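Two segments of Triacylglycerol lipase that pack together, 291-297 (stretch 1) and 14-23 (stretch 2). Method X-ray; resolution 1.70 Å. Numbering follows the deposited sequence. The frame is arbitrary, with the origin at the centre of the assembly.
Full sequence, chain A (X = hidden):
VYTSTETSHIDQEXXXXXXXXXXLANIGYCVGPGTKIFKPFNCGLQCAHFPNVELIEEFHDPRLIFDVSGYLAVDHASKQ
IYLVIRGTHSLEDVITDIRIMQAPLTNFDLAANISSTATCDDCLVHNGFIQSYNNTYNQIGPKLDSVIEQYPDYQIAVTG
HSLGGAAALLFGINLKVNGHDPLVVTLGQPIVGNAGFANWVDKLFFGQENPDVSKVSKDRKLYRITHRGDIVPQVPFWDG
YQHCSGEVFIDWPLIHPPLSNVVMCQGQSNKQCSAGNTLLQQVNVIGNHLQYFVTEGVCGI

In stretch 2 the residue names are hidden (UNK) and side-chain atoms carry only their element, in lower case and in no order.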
# COMPACT_ATOMS: atom_id res chain seq x y z
N GLN A 291 0.80 13.55 -3.54
CA GLN A 291 0.55 14.34 -2.34
C GLN A 291 -0.05 13.56 -1.17
O GLN A 291 -1.19 13.61 -0.97
CB GLN A 291 -0.32 15.59 -2.67
CG GLN A 291 0.33 16.49 -3.68
CD GLN A 291 -0.62 17.52 -4.26
OE1 GLN A 291 -1.66 17.21 -4.72
NE2 GLN A 291 -0.18 18.75 -4.30
N TYR A 292 0.83 12.86 -0.46
CA TYR A 292 0.47 11.97 0.63
C TYR A 292 1.30 12.30 1.89
O TYR A 292 2.17 11.61 2.20
CB TYR A 292 0.67 10.50 0.22
CG TYR A 292 -0.47 9.96 -0.62
CD1 TYR A 292 -0.46 10.07 -2.00
CD2 TYR A 292 -1.55 9.41 -0.05
CE1 TYR A 292 -1.48 9.63 -2.75
CE2 TYR A 292 -2.59 8.97 -0.78
CZ TYR A 292 -2.59 9.09 -2.16
OH TYR A 292 -3.70 8.65 -2.84
N PHE A 293 0.93 13.38 2.58
CA PHE A 293 1.67 13.93 3.74
C PHE A 293 2.99 14.58 3.31
O PHE A 293 3.22 15.74 3.55
CB PHE A 293 1.91 12.89 4.86
CG PHE A 293 0.65 12.37 5.50
CD1 PHE A 293 0.12 11.19 5.11
CD2 PHE A 293 0.04 13.02 6.53
CE1 PHE A 293 -0.98 10.74 5.60
CE2 PHE A 293 -1.10 12.51 7.04
CZ PHE A 293 -1.59 11.35 6.56
N VAL A 294 3.83 13.77 2.68
CA VAL A 294 5.03 14.22 2.00
C VAL A 294 4.87 13.95 0.48
O VAL A 294 4.00 13.27 0.12
CB VAL A 294 6.28 13.49 2.48
CG1 VAL A 294 6.47 13.66 3.93
CG2 VAL A 294 6.14 12.05 2.21
N THR A 295 5.72 14.56 -0.33
CA THR A 295 5.67 14.29 -1.79
C THR A 295 6.21 12.91 -2.09
O THR A 295 7.33 12.61 -1.68
CB THR A 295 6.49 15.36 -2.54
OG1 THR A 295 5.83 16.62 -2.30
CG2 THR A 295 6.38 15.02 -4.03
N GLU A 296 5.44 12.07 -2.76
CA GLU A 296 5.88 10.70 -3.04
C GLU A 296 6.44 10.71 -4.47
O GLU A 296 6.12 11.63 -5.19
CB GLU A 296 4.71 9.75 -3.01
CG GLU A 296 3.95 9.61 -1.68
CD GLU A 296 4.88 8.85 -0.61
OE1 GLU A 296 5.85 8.19 -0.98
OE2 GLU A 296 4.55 8.90 0.59
N GLY A 297 7.38 9.80 -4.75
CA GLY A 297 7.78 9.56 -6.15
C GLY A 297 9.10 10.11 -6.52
O GLY A 297 9.61 9.77 -7.63
N UNK A 14 -2.40 9.38 15.60
CA UNK A 14 -2.76 8.58 14.43
C UNK A 14 -2.29 9.29 13.22
O UNK A 14 -1.74 8.63 12.31
o UNK A 14 -4.77 7.70 15.44
c UNK A 14 -4.30 8.51 14.35
N UNK A 15 -2.39 10.62 13.18
CA UNK A 15 -1.88 11.35 12.02
C UNK A 15 -0.34 11.09 11.88
O UNK A 15 0.16 10.82 10.79
c UNK A 15 -0.67 15.58 9.24
c UNK A 15 0.31 14.95 10.02
c UNK A 15 -2.08 12.88 12.29
c UNK A 15 -2.07 15.35 9.39
c UNK A 15 -0.17 14.04 11.02
o UNK A 15 -0.17 16.40 8.26
c UNK A 15 -1.56 13.78 11.18
c UNK A 15 -2.50 14.47 10.39
N UNK A 16 0.41 11.09 13.03
CA UNK A 16 1.86 10.91 12.97
C UNK A 16 2.24 9.45 12.48
O UNK A 16 3.27 9.28 11.77
c UNK A 16 2.41 12.54 14.82
o UNK A 16 2.12 13.44 14.05
n UNK A 16 2.60 12.74 16.14
c UNK A 16 2.51 11.09 14.33
N UNK A 17 1.34 8.51 12.80
CA UNK A 17 1.50 7.14 12.40
C UNK A 17 1.33 7.02 10.87
O UNK A 17 2.19 6.45 10.17
c UNK A 17 -1.38 3.56 11.34
c UNK A 17 0.55 2.55 12.36
c UNK A 17 0.17 4.96 12.56
c UNK A 17 -0.58 2.46 11.60
c UNK A 17 0.44 6.36 13.13
c UNK A 17 0.99 3.86 12.86
c UNK A 17 -1.00 4.79 11.86
N UNK A 18 0.30 7.66 10.33
CA UNK A 18 0.16 7.62 8.87
C UNK A 18 1.33 8.31 8.18
O UNK A 18 1.84 7.83 7.22
c UNK A 18 -3.41 8.15 9.57
c UNK A 18 -2.50 6.13 8.80
c UNK A 18 -1.16 8.24 8.45
c UNK A 18 -2.38 7.50 8.96
c UNK A 18 -4.60 6.16 9.87
c UNK A 18 -3.60 5.48 9.24
c UNK A 18 -4.52 7.48 10.01
N UNK A 19 1.72 9.45 8.70
CA UNK A 19 2.86 10.19 8.11
C UNK A 19 4.10 9.38 8.09
O UNK A 19 4.87 9.39 7.12
o UNK A 19 4.59 13.56 10.47
c UNK A 19 4.32 13.67 9.25
o UNK A 19 4.07 14.73 8.64
c UNK A 19 4.22 12.36 8.40
c UNK A 19 3.03 11.51 8.87
N UNK A 20 4.32 8.64 9.18
CA UNK A 20 5.45 7.72 9.22
C UNK A 20 5.54 6.75 8.02
O UNK A 20 6.66 6.68 7.39
c UNK A 20 7.19 3.77 11.80
n UNK A 20 7.17 3.04 13.13
c UNK A 20 6.39 5.06 11.89
c UNK A 20 6.49 5.80 10.50
c UNK A 20 5.44 6.92 10.55
N UNK A 21 4.40 6.13 7.72
CA UNK A 21 4.38 5.11 6.61
C UNK A 21 4.48 5.91 5.28
O UNK A 21 5.18 5.47 4.30
c UNK A 21 4.48 2.19 7.79
c UNK A 21 3.38 2.77 10.23
o UNK A 21 4.72 1.05 11.16
c UNK A 21 4.32 1.78 10.07
c UNK A 21 4.86 1.48 8.86
c UNK A 21 3.22 4.08 6.69
c UNK A 21 3.53 3.21 7.88
c UNK A 21 2.97 3.52 9.11
N UNK A 22 3.92 7.10 5.23
CA UNK A 22 4.16 7.83 4.00
C UNK A 22 5.63 8.10 3.75
O UNK A 22 6.10 8.09 2.61
c UNK A 22 3.35 9.22 4.01
N UNK A 23 6.37 8.43 4.80
CA UNK A 23 7.77 8.64 4.64
C UNK A 23 8.53 7.36 4.24
O UNK A 23 9.34 7.41 3.42
c UNK A 23 7.94 10.50 6.44
n UNK A 23 8.41 12.07 8.31
c UNK A 23 8.44 9.19 5.90
c UNK A 23 8.39 13.33 7.96
c UNK A 23 8.91 10.99 7.50
n UNK A 23 7.92 14.20 8.80
n UNK A 23 8.86 13.73 6.81

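Position 14 carries one carbon and one oxygen, a short hydroxyl-bearing side chain that lies out of reach of stretch 1: Ser14. Its hydroxyl is hydrogen-bonded elsewhere in the structure, and its backbone O accepts from the N of position 18, as befits a helix.

Position 15 has one carbon, then a six-carbon ring bearing an oxygen. The ring offers a face to the edge of the Phe293 ring; the planes meet at 87°, with centroids 5.1 Å apart. This is Tyr15, and Phe293 CD2 lies 3.8 Å from Tyr15 CZ. An aromatic ring suits this place because its electron-rich face receives the slightly positive ring edge, while the hydroxyl is satisfied elsewhere.

Position 16 has two carbons, the second carrying one oxygen and one nitrogen. This is Asn16, whose CA-to-CB bond points away from stretch 1; a polar amide suits an exposed position.

Position 17 shows one carbon and a bare six-carbon ring that does not reach stretch 1. It is Phe17, and this contact does not account for its ring.

Position 18 has the same atoms. Its CA-to-CB bond points toward stretch 1, and CB of position 18 sits 3.7 Å from Phe293 CZ, but the ring leads away, so the contact is made near the backbone. This is Phe18.

Position 19 has three carbons in a row, the third carrying two oxygens. CA of position 19 lies over a face of the Phe293 ring, 4.1 Å from Phe293 CG, and its CB is 4.1 Å from Phe293 CD2. This is Glu19, the aliphatic start of whose chain can pack here.

Position 20 has four carbons in a row ending in nitrogen, extended and out of reach: Lys20, whose NZ is hydrogen-bonded elsewhere in the structure.

Position 21 has one carbon and a six-carbon ring bearing an oxygen, and its end leads away from stretch 1. This is Tyr21, whose OH is likewise hydrogen-bonded elsewhere.

Position 22 has a single carbon, CB, which is 3.2 Å from Tyr292 O, 3.9 Å from Phe293 CD1 and 3.6 Å from Glu296 OE2. A small side chain fits these close surroundings; this is Ala22.

Position 23 has three carbons, a nitrogen, then a carbon carrying two more nitrogens. Although the CA-to-CB bond points away, the long chain brings a terminal nitrogen close to Val294. This is Arg23: NH1 is 3.7 Å from Val294 CG1, and Arg23 NH2 forms a long salt bridge with Glu19 OE1 (3.8 Å).

The contact works through Phe293, which packs its ring against Tyr15, Phe18, Glu19 and Ala22, residues on successive turns of the helix. Val294 adds apolar packing against Ala22. Glu296 OE2 lies 2.7 Å from Ala22 O, a spacing that suggests a protonated acid, though the geometry does not settle it.

Stretch 2 14-23: SYNFFEKYAR
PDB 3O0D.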